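Local coordinates for protein pelota homolog (Archaeoglobus fulgidus, PDB 3OBY) that probably recognises stalled ribosomes, may cleave the mRNA held on them, and may help release non-functional ribosomes and degrade damaged messages, at residues T135-Y140 and S221-R226. Residues are numbered along the deposited sequence; the frame is centred on the assembly and turned at random.
Sequences TIEEGY and SSVGSR
With chi1 at 49°, Thr135 tucks OG1 between its own backbone N and carbonyl carbon, and Val223 holds CG2 anti to its own backbone N. The first torsion turns the threonine hydroxyl to the backbone of Gly224; the second sends the valine methyl toward the hairpin. There OG1 accepts a hydrogen bond from the backbone N of Gly224 (3.0 Å, N-H...O angle 155°), and it is also hydrogen-bonded to the carbonyl O of Val142 on the adjoining strand, so the buried hydroxyl links the sheet to the backbone of segment 221-226. Val223 CG2 sits 3.7 Å from Thr135 OG1. The same methyl meets the carboxylate oxygen OE2 of Glu137 at 3.8 Å and, obliquely, CE2 of the Tyr140 ring at 4.1 Å. Glu137 and Tyr140 both cross the valine at about a right angle, and OE2 of Glu137 lies in the plane of the tyrosine ring at its edge. The phenol OH of Tyr140 is hydrogen-bonded to Glu156 OE2. An alanine at Thr135 would lose the hydroxyl that joins Gly224 N to Val142 O and would probably loosen the hold of Gly224 on the sheet. Glu137 to Tyr140 form a type II beta turn with Glu138 and Gly139 at its corners; the latter's positive phi suits glycine. The arrangement is that of a beta hairpin, strands 131-137 and 140-147, in the mixed sheet of the central domain, packed against the segment that leads into helix 224-233.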
# COMPACT_ATOMS: atom_id res chain seq x y z
N THR A 135 -1.40 13.71 -20.94
CA THR A 135 -1.87 15.08 -20.82
C THR A 135 -2.44 15.40 -22.18
O THR A 135 -1.80 15.15 -23.20
CB THR A 135 -0.73 16.04 -20.50
OG1 THR A 135 0.36 15.81 -21.40
CG2 THR A 135 -0.26 15.84 -19.07
N ILE A 136 -3.66 15.93 -22.21
CA ILE A 136 -4.30 16.24 -23.48
C ILE A 136 -5.09 17.54 -23.47
O ILE A 136 -5.69 17.92 -22.46
CB ILE A 136 -5.26 15.10 -23.89
CG1 ILE A 136 -5.69 15.26 -25.35
CG2 ILE A 136 -6.49 15.10 -22.99
CD1 ILE A 136 -6.58 14.14 -25.86
N GLU A 137 -5.06 18.21 -24.61
CA GLU A 137 -5.75 19.47 -24.80
C GLU A 137 -6.09 19.48 -26.29
O GLU A 137 -5.48 18.74 -27.05
CB GLU A 137 -4.83 20.64 -24.46
CG GLU A 137 -3.75 20.90 -25.50
CD GLU A 137 -2.71 21.89 -25.01
OE1 GLU A 137 -3.09 22.99 -24.56
OE2 GLU A 137 -1.51 21.56 -25.09
N GLU A 138 -7.05 20.31 -26.69
CA GLU A 138 -7.45 20.38 -28.09
C GLU A 138 -6.29 20.23 -29.07
O GLU A 138 -5.34 21.00 -29.04
CB GLU A 138 -8.18 21.69 -28.39
CG GLU A 138 -9.65 21.71 -28.02
CD GLU A 138 -10.40 22.86 -28.68
OE1 GLU A 138 -10.03 24.03 -28.44
OE2 GLU A 138 -11.35 22.59 -29.45
N GLY A 139 -6.38 19.21 -29.92
CA GLY A 139 -5.37 18.96 -30.93
C GLY A 139 -3.95 18.64 -30.49
O GLY A 139 -3.02 18.74 -31.30
N TYR A 140 -3.76 18.26 -29.24
CA TYR A 140 -2.41 17.94 -28.77
C TYR A 140 -2.40 17.00 -27.57
O TYR A 140 -3.18 17.16 -26.63
CB TYR A 140 -1.65 19.22 -28.43
CG TYR A 140 -0.24 18.98 -27.96
CD1 TYR A 140 0.67 18.27 -28.75
CD2 TYR A 140 0.19 19.45 -26.72
CE1 TYR A 140 1.97 18.05 -28.32
CE2 TYR A 140 1.49 19.23 -26.28
CZ TYR A 140 2.38 18.53 -27.09
OH TYR A 140 3.67 18.32 -26.66
N SER A 221 -4.12 20.83 -14.76
CA SER A 221 -4.32 21.58 -16.00
C SER A 221 -3.07 21.64 -16.86
O SER A 221 -3.15 21.80 -18.08
CB SER A 221 -4.76 23.01 -15.68
OG SER A 221 -6.01 23.02 -15.02
N SER A 222 -1.91 21.50 -16.22
CA SER A 222 -0.63 21.54 -16.90
C SER A 222 -0.64 20.54 -18.06
O SER A 222 -1.58 19.77 -18.22
CB SER A 222 0.49 21.18 -15.92
OG SER A 222 0.27 21.78 -14.65
N VAL A 223 0.41 20.56 -18.87
CA VAL A 223 0.50 19.64 -19.99
C VAL A 223 1.96 19.22 -20.17
O VAL A 223 2.86 19.93 -19.74
CB VAL A 223 -0.04 20.29 -21.29
CG1 VAL A 223 0.71 21.58 -21.58
CG2 VAL A 223 0.07 19.32 -22.46
N GLY A 224 2.18 18.06 -20.79
CA GLY A 224 3.53 17.58 -20.99
C GLY A 224 4.34 17.49 -19.70
O GLY A 224 3.81 17.14 -18.65
N SER A 225 5.63 17.81 -19.80
CA SER A 225 6.53 17.77 -18.64
C SER A 225 5.92 18.39 -17.39
O SER A 225 5.89 17.77 -16.33
CB SER A 225 7.83 18.51 -18.97
OG SER A 225 8.60 18.71 -17.80
N ARG A 226 5.45 19.62 -17.52
CA ARG A 226 4.82 20.34 -16.42
C ARG A 226 3.75 19.47 -15.78
O ARG A 226 3.74 19.26 -14.57
CB ARG A 226 4.20 21.63 -16.94
CG ARG A 226 5.14 22.83 -16.94
CD ARG A 226 4.99 23.60 -15.65
NE ARG A 226 3.65 24.17 -15.55
CZ ARG A 226 3.09 24.59 -14.42
NH1 ARG A 226 3.74 24.50 -13.27
NH2 ARG A 226 1.86 25.09 -14.44